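PDB 3CEC: putative antidote protein of plasmid maintenance system from Nostoc punctiforme, which probably acts as the DNA-binding antidote of a plasmid-maintenance toxin-antitoxin system, with a helix-turn-helix fold suited to repressing transcription. Local coordinates for residues 21-26 / 50-55; 39-44 / 64-69. All blocks are in the same frame, centred on the assembly; numbering follows the deposited sequence.

Interaction 1: residues 21-26 / 50-55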
ATOM      1  N   GLU A  21      -3.081  -2.719   3.980  1.00 10.97           N
ATOM      2  CA  GLU A  21      -3.620  -3.791   4.805  1.00 12.89           C
ATOM      3  C   GLU A  21      -2.711  -4.031   6.002  1.00  9.30           C
ATOM      4  O   GLU A  21      -3.195  -4.288   7.147  1.00 11.24           O
ATOM      5  CB  GLU A  21      -3.797  -5.086   4.007  1.00 14.48           C
ATOM      6  CG  GLU A  21      -4.848  -4.945   2.917  1.00 19.31           C
ATOM      7  CD  GLU A  21      -4.974  -6.191   2.028  1.00 26.61           C
ATOM      8  OE1 GLU A  21      -4.017  -6.559   1.303  1.00 21.64           O
ATOM      9  OE2 GLU A  21      -6.063  -6.785   2.060  1.00 44.40           O
ATOM     10  N   VAL A  22      -1.424  -3.878   5.759  1.00  9.66           N
ATOM     11  CA  VAL A  22      -0.446  -4.066   6.837  1.00  7.08           C
ATOM     12  C   VAL A  22      -0.573  -2.933   7.832  1.00  7.95           C
ATOM     13  O   VAL A  22      -0.600  -3.147   9.070  1.00  8.71           O
ATOM     14  CB  VAL A  22       0.995  -4.159   6.336  1.00  8.31           C
ATOM     15  CG1 VAL A  22       1.984  -4.344   7.515  1.00 11.36           C
ATOM     16  CG2 VAL A  22       1.095  -5.365   5.314  1.00 11.26           C
ATOM     17  N   ILE A  23      -0.705  -1.723   7.310  1.00  8.57           N
ATOM     18  CA  ILE A  23      -0.900  -0.551   8.165  1.00  7.05           C
ATOM     19  C   ILE A  23      -2.164  -0.715   9.031  1.00  6.36           C
ATOM     20  O   ILE A  23      -2.118  -0.483  10.218  1.00  8.96           O
ATOM     21  CB  ILE A  23      -0.905   0.786   7.352  1.00  9.04           C
ATOM     22  CG1 ILE A  23       0.501   1.030   6.809  1.00 11.85           C
ATOM     23  CG2 ILE A  23      -1.397   1.946   8.207  1.00 11.98           C
ATOM     24  CD1 ILE A  23       0.514   2.039   5.732  1.00 14.67           C
ATOM     25  N   ALA A  24      -3.265  -1.077   8.406  1.00 10.23           N
ATOM     26  CA  ALA A  24      -4.556  -1.204   9.140  1.00 10.45           C
ATOM     27  C   ALA A  24      -4.399  -2.185  10.308  1.00 12.77           C
ATOM     28  O   ALA A  24      -4.918  -1.977  11.431  1.00 12.89           O
ATOM     29  CB  ALA A  24      -5.648  -1.681   8.194  1.00 11.26           C
ATOM     30  N   ASP A  25      -3.690  -3.268  10.022  1.00  7.37           N
ATOM     31  CA  ASP A  25      -3.470  -4.326  11.025  1.00  7.99           C
ATOM     32  C   ASP A  25      -2.623  -3.785  12.186  1.00  9.79           C
ATOM     33  O   ASP A  25      -2.870  -4.109  13.341  1.00  9.36           O
ATOM     34  CB  ASP A  25      -2.822  -5.522  10.402  1.00 10.24           C
ATOM     35  CG  ASP A  25      -2.758  -6.704  11.358  1.00 15.93           C
ATOM     36  OD1 ASP A  25      -3.839  -7.222  11.755  1.00 19.31           O
ATOM     37  OD2 ASP A  25      -1.623  -7.043  11.679  1.00 16.90           O
ATOM     38  N   ILE A  26      -1.570  -3.026  11.848  1.00  8.37           N
ATOM     39  CA  ILE A  26      -0.716  -2.399  12.875  1.00  7.92           C
ATOM     40  C   ILE A  26      -1.579  -1.492  13.764  1.00  7.62           C
ATOM     41  O   ILE A  26      -1.458  -1.506  14.987  1.00  9.03           O
ATOM     42  CB  ILE A  26       0.446  -1.621  12.212  1.00  9.67           C
ATOM     43  CG1 ILE A  26       1.435  -2.626  11.575  1.00  9.41           C
ATOM     44  CG2 ILE A  26       1.129  -0.702  13.214  1.00 11.71           C
ATOM     45  CD1 ILE A  26       2.492  -1.936  10.623  1.00 13.08           C
ATOM     46  N   GLU A  50      -6.284   6.786   2.480  1.00  9.30           N
ATOM     47  CA  GLU A  50      -6.234   6.394   1.058  1.00 11.13           C
ATOM     48  C   GLU A  50      -5.286   5.240   0.857  1.00 13.06           C
ATOM     49  O   GLU A  50      -5.534   4.376   0.025  1.00 15.14           O
ATOM     50  CB  GLU A  50      -5.933   7.563   0.137  1.00 10.17           C
ATOM     51  CG  GLU A  50      -7.091   8.555   0.139  1.00 13.52           C
ATOM     52  CD  GLU A  50      -6.725   9.894  -0.518  1.00 19.77           C
ATOM     53  OE1 GLU A  50      -5.519  10.177  -0.708  1.00 20.93           O
ATOM     54  OE2 GLU A  50      -7.664  10.689  -0.800  1.00 22.54           O
ATOM     55  N   VAL A  51      -4.187   5.237   1.618  1.00 10.05           N
ATOM     56  CA  VAL A  51      -3.224   4.106   1.523  1.00 10.64           C
ATOM     57  C   VAL A  51      -3.891   2.849   2.063  1.00 11.50           C
ATOM     58  O   VAL A  51      -3.880   1.774   1.455  1.00 11.19           O
ATOM     59  CB  VAL A  51      -1.928   4.410   2.262  1.00 11.54           C
ATOM     60  CG1 VAL A  51      -0.996   3.160   2.287  1.00 11.86           C
ATOM     61  CG2 VAL A  51      -1.160   5.579   1.611  1.00 12.17           C
ATOM     62  N   ILE A  52      -4.537   3.000   3.198  1.00 12.01           N
ATOM     63  CA  ILE A  52      -5.223   1.874   3.848  1.00 13.41           C
ATOM     64  C   ILE A  52      -6.248   1.261   2.937  1.00 14.13           C
ATOM     65  O   ILE A  52      -6.411   0.023   2.885  1.00 14.61           O
ATOM     66  CB  ILE A  52      -5.856   2.292   5.168  1.00 15.73           C
ATOM     67  CG1 ILE A  52      -4.748   2.532   6.163  1.00 12.10           C
ATOM     68  CG2 ILE A  52      -6.817   1.184   5.721  1.00 17.07           C
ATOM     69  CD1 ILE A  52      -5.244   3.083   7.565  1.00 13.04           C
ATOM     70  N   ASN A  53      -6.957   2.127   2.215  1.00 14.62           N
ATOM     71  CA  ASN A  53      -8.097   1.694   1.371  1.00 17.90           C
ATOM     72  C   ASN A  53      -7.632   1.222   0.004  1.00 20.42           C
ATOM     73  O   ASN A  53      -8.438   0.850  -0.854  1.00 20.86           O
ATOM     74  CB  ASN A  53      -9.137   2.791   1.156  1.00 18.20           C
ATOM     75  CG  ASN A  53      -9.777   3.347   2.441  1.00 25.95           C
ATOM     76  OD1 ASN A  53      -9.828   2.707   3.491  1.00 34.47           O
ATOM     77  ND2 ASN A  53     -10.337   4.558   2.314  1.00 29.29           N
ATOM     78  N   GLY A  54      -6.326   1.249  -0.214  1.00 17.91           N
ATOM     79  CA  GLY A  54      -5.735   0.808  -1.471  1.00 19.44           C
ATOM     80  C   GLY A  54      -6.014   1.731  -2.641  1.00 20.87           C
ATOM     81  O   GLY A  54      -5.936   1.313  -3.818  1.00 24.23           O
ATOM     82  N   GLN A  55      -6.333   2.987  -2.331  1.00 16.62           N
ATOM     83  CA  GLN A  55      -6.544   4.036  -3.346  1.00 17.39           C
ATOM     84  C   GLN A  55      -5.319   4.880  -3.691  1.00 17.70           C
ATOM     85  O   GLN A  55      -5.293   5.666  -4.662  1.00 21.10           O
ATOM     86  CB  GLN A  55      -7.625   5.004  -2.883  1.00 19.96           C
ATOM     87  CG  GLN A  55      -8.941   4.399  -2.505  1.00 28.12           C
ATOM     88  CD  GLN A  55      -9.781   5.426  -1.770  1.00 34.47           C
ATOM     89  OE1 GLN A  55      -9.986   5.340  -0.549  1.00 43.09           O
ATOM     90  NE2 GLN A  55     -10.205   6.458  -2.498  1.00 47.82           N
TER

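Interaction 2: residues 39-44 / 64-69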
ATOM      1  N   GLU A  39      -0.756  11.859  12.302  1.00 10.83           N
ATOM      2  CA  GLU A  39      -0.116  12.905  13.093  1.00 11.88           C
ATOM      3  C   GLU A  39       1.350  12.522  13.354  1.00 11.98           C
ATOM      4  O   GLU A  39       2.285  13.334  13.249  1.00 13.28           O
ATOM      5  CB  GLU A  39      -0.872  13.107  14.369  1.00 13.35           C
ATOM      6  CG  GLU A  39      -0.344  14.182  15.226  1.00 21.24           C
ATOM      7  CD  GLU A  39      -1.381  14.594  16.250  1.00 40.78           C
ATOM      8  OE1 GLU A  39      -1.745  13.735  17.089  1.00 42.02           O
ATOM      9  OE2 GLU A  39      -1.834  15.762  16.201  1.00 58.76           O
ATOM     10  N   ILE A  40       1.565  11.267  13.698  1.00  8.37           N
ATOM     11  CA  ILE A  40       2.917  10.749  13.941  1.00 11.83           C
ATOM     12  C   ILE A  40       3.776  10.879  12.704  1.00 12.48           C
ATOM     13  O   ILE A  40       4.946  11.320  12.776  1.00 13.92           O
ATOM     14  CB  ILE A  40       2.839   9.294  14.429  1.00 13.79           C
ATOM     15  CG1 ILE A  40       2.318   9.309  15.859  1.00 14.12           C
ATOM     16  CG2 ILE A  40       4.181   8.613  14.409  1.00 14.38           C
ATOM     17  CD1 ILE A  40       1.796   7.909  16.300  1.00 17.63           C
ATOM     18  N   LEU A  41       3.213  10.492  11.568  1.00  8.71           N
ATOM     19  CA  LEU A  41       3.994  10.465  10.325  1.00  8.36           C
ATOM     20  C   LEU A  41       4.202  11.824   9.733  1.00  9.40           C
ATOM     21  O   LEU A  41       5.119  11.978   8.933  1.00  9.01           O
ATOM     22  CB  LEU A  41       3.281   9.625   9.264  1.00 10.02           C
ATOM     23  CG  LEU A  41       3.111   8.154   9.609  1.00 10.85           C
ATOM     24  CD1 LEU A  41       2.297   7.520   8.467  1.00 19.95           C
ATOM     25  CD2 LEU A  41       4.422   7.425   9.786  1.00 11.91           C
ATOM     26  N   GLY A  42       3.337  12.788  10.051  1.00  8.34           N
ATOM     27  CA  GLY A  42       3.382  14.136   9.476  1.00  9.17           C
ATOM     28  C   GLY A  42       2.790  14.163   8.081  1.00  9.44           C
ATOM     29  O   GLY A  42       3.295  14.840   7.193  1.00  8.73           O
ATOM     30  N   VAL A  43       1.719  13.384   7.894  1.00  9.30           N
ATOM     31  CA  VAL A  43       0.902  13.479   6.668  1.00  6.57           C
ATOM     32  C   VAL A  43      -0.562  13.613   7.093  1.00  8.70           C
ATOM     33  O   VAL A  43      -0.876  13.510   8.257  1.00  8.84           O
ATOM     34  CB  VAL A  43       1.042  12.268   5.746  1.00  8.77           C
ATOM     35  CG1 VAL A  43       2.540  12.143   5.299  1.00 10.84           C
ATOM     36  CG2 VAL A  43       0.507  10.976   6.330  1.00  9.50           C
ATOM     37  N   SER A  44      -1.433  13.840   6.154  1.00  7.48           N
ATOM     38  CA  SER A  44      -2.837  14.024   6.509  1.00  8.24           C
ATOM     39  C   SER A  44      -3.506  12.689   6.807  1.00  9.97           C
ATOM     40  O   SER A  44      -3.100  11.619   6.311  1.00 10.44           O
ATOM     41  CB  SER A  44      -3.571  14.700   5.376  1.00 10.28           C
ATOM     42  OG  SER A  44      -3.788  13.872   4.240  1.00 11.03           O
ATOM     43  N   ILE A  64       9.592   6.384   3.805  1.00  5.40           N
ATOM     44  CA  ILE A  64      10.564   6.941   4.747  1.00  6.87           C
ATOM     45  C   ILE A  64       9.948   7.243   6.076  1.00  5.35           C
ATOM     46  O   ILE A  64      10.431   6.929   7.148  1.00  7.06           O
ATOM     47  CB  ILE A  64      11.306   8.151   4.159  1.00  6.72           C
ATOM     48  CG1 ILE A  64      12.189   7.731   3.019  1.00  9.13           C
ATOM     49  CG2 ILE A  64      12.046   8.915   5.323  1.00  9.29           C
ATOM     50  CD1 ILE A  64      13.504   7.132   3.500  1.00 13.20           C
ATOM     51  N   ARG A  65       8.749   7.834   6.036  1.00  5.33           N
ATOM     52  CA  ARG A  65       8.059   8.175   7.279  1.00  5.67           C
ATOM     53  C   ARG A  65       7.649   6.921   8.076  1.00  5.52           C
ATOM     54  O   ARG A  65       7.846   6.863   9.273  1.00  8.80           O
ATOM     55  CB  ARG A  65       6.845   9.044   6.989  1.00  6.69           C
ATOM     56  CG  ARG A  65       7.152  10.415   6.353  1.00  7.34           C
ATOM     57  CD  ARG A  65       5.850  11.150   5.932  1.00  8.56           C
ATOM     58  NE  ARG A  65       6.168  12.296   5.085  1.00  8.32           N
ATOM     59  CZ  ARG A  65       6.462  13.482   5.567  1.00  5.60           C
ATOM     60  NH1 ARG A  65       6.364  13.740   6.876  1.00  6.98           N
ATOM     61  NH2 ARG A  65       6.819  14.434   4.726  1.00  6.60           N
ATOM     62  N   LEU A  66       7.138   5.936   7.350  1.00  5.85           N
ATOM     63  CA  LEU A  66       6.763   4.653   7.947  1.00  5.64           C
ATOM     64  C   LEU A  66       7.955   4.019   8.577  1.00  6.25           C
ATOM     65  O   LEU A  66       7.904   3.559   9.737  1.00  8.11           O
ATOM     66  CB  LEU A  66       6.095   3.727   6.937  1.00  5.45           C
ATOM     67  CG  LEU A  66       4.659   4.153   6.512  1.00  4.10           C
ATOM     68  CD1 LEU A  66       4.273   3.427   5.183  1.00  5.88           C
ATOM     69  CD2 LEU A  66       3.653   3.882   7.604  1.00  9.21           C
ATOM     70  N   GLY A  67       9.033   4.034   7.848  1.00  6.11           N
ATOM     71  CA  GLY A  67      10.290   3.402   8.243  1.00  6.20           C
ATOM     72  C   GLY A  67      10.768   4.025   9.557  1.00  9.08           C
ATOM     73  O   GLY A  67      11.219   3.308  10.482  1.00 10.71           O
ATOM     74  N   LYS A  68      10.724   5.352   9.643  1.00  8.05           N
ATOM     75  CA  LYS A  68      11.214   6.058  10.856  1.00  9.80           C
ATOM     76  C   LYS A  68      10.272   5.847  12.013  1.00 10.40           C
ATOM     77  O   LYS A  68      10.705   5.554  13.174  1.00 12.37           O
ATOM     78  CB  LYS A  68      11.423   7.524  10.581  1.00 10.73           C
ATOM     79  CG  LYS A  68      12.601   7.802   9.660  1.00 13.40           C
ATOM     80  CD  LYS A  68      12.924   9.267   9.712  1.00 17.15           C
ATOM     81  CE  LYS A  68      14.008   9.659   8.714  1.00 16.37           C
ATOM     82  NZ  LYS A  68      15.345   9.014   8.962  1.00 16.81           N
ATOM     83  N   ALA A  69       8.980   6.001  11.777  1.00  7.58           N
ATOM     84  CA  ALA A  69       7.989   5.916  12.859  1.00  9.65           C
ATOM     85  C   ALA A  69       7.931   4.541  13.472  1.00  7.76           C
ATOM     86  O   ALA A  69       7.735   4.415  14.685  1.00 10.18           O
ATOM     87  CB  ALA A  69       6.599   6.366  12.404  1.00 10.32           C
TER

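Interaction 1: residues 21-26 / 50-55
In the helix-turn-helix fold of this putative antidote protein, the first helix, 19-30, packs against the last turn of helix 45-52, the second helix of the helix-turn-helix pair. The contact is small, its side-chain contacts are apolar, and I23 carries much of it. From its CB, which points toward 50-55, the side chain forks. CG2 stands anti to the backbone N and meets the shaft of I52, 4.0 Å from I52 CG1 and almost as near to I52 CD1. The other branch starts beside the backbone N, with CG1 anti to the carbonyl carbon (chi1 -68°), and runs on extended until CD1 rests against V51 CG1 at 3.9 Å. The two side chains of this second pair cross at about a right angle, whereas I23 and I52 meet obliquely. One forked residue thus straddles two consecutive positions of the opposing helix.

I52 is gripped in the same branched manner. Its CG1 arm serves I23, while its CG2 lies 4.0 Å from the CB of A24, the neighbouring residue on helix 19-30. Around this patch the core closes over I23, which also touches F37 of helix 34-41 and W77 of helix 74-101. E21 lies at the margin and turns its carboxylate elsewhere, OE1 accepting a hydrogen bond from the backbone N of H18.

Directly after I52 the helix stops in a Schellman motif. G54 takes a positive phi of 70°, and the amides of G54 and Q55 bond back to the carbonyl oxygens of V51 and E50, respectively. Beyond the apolar patch, N53 and Q55 join side chain to side chain: N53 ND2 donates to Q55 OE1 over 3.0 Å, nearly along the C=O axis and in the amide plane of N53.

Interaction 2: residues 39-44 / 64-69
L41 lays its CD2 methyl against the backbone and side chains of helix 60-70, 3.6 Å from A69 CB and close to the carbonyl oxygen of R65. With CG anti to the carbonyl carbon (chi1 -63°), the leucine splits its two methyls between different partners: CD1 reaches L66 CD2 at 4.0 Å, the side chains crossing obliquely, while CD2 serves the R65-A69 turn. I40 CG2 also reaches A69 CB, 3.9 Å away, so this one methyl meets two neighbouring residues of helix 34-41.

Helix 34-41 is the first helix of the helix-turn-helix pair, and 42-44 is the turn leading into helix 45-52. G42 breaks the helix with positive phi, and S44 is the N-cap of the next, its OG bonded to the backbone N of T47. R65 grips the start of this turn. Its chain runs extended from CG to NE, and NH1 donates to L41 O over 3.0 Å in a fairly straight bond of 164°, which lies in the carbonyl plane and close to the guanidinium plane. G42 O sits over one face of the guanidinium at 3.3 Å from NH1, where the angle is too poor for a hydrogen bond. V43 CG1, placed anti to its own carbonyl carbon, comes obliquely onto the chain 3.5 Å from R65 CD. R65 NE forms a salt bridge with OD1 of D61, one turn earlier on the same helix.

How the interactions relate
From the N terminus the chain enters helix 19-30, passes through helices 34-41 and 45-52, and returns at 50-55 to close the loop of interaction 1. Interaction 2 opens inside that loop, at 39-44, but closes beyond it at 64-69 on helix 60-70, so the two contacts cross. Interaction 1 joins the first helix to the second member of the helix-turn-helix pair, and interaction 2 joins the end of the first member, with its turn, to the helix after the pair. Their centres lie 14 Å apart, yet they touch in the core, where I23 CD1 packs on L66 CD1 at 4.0 Å; W77 of helix 74-101 contacts both residues.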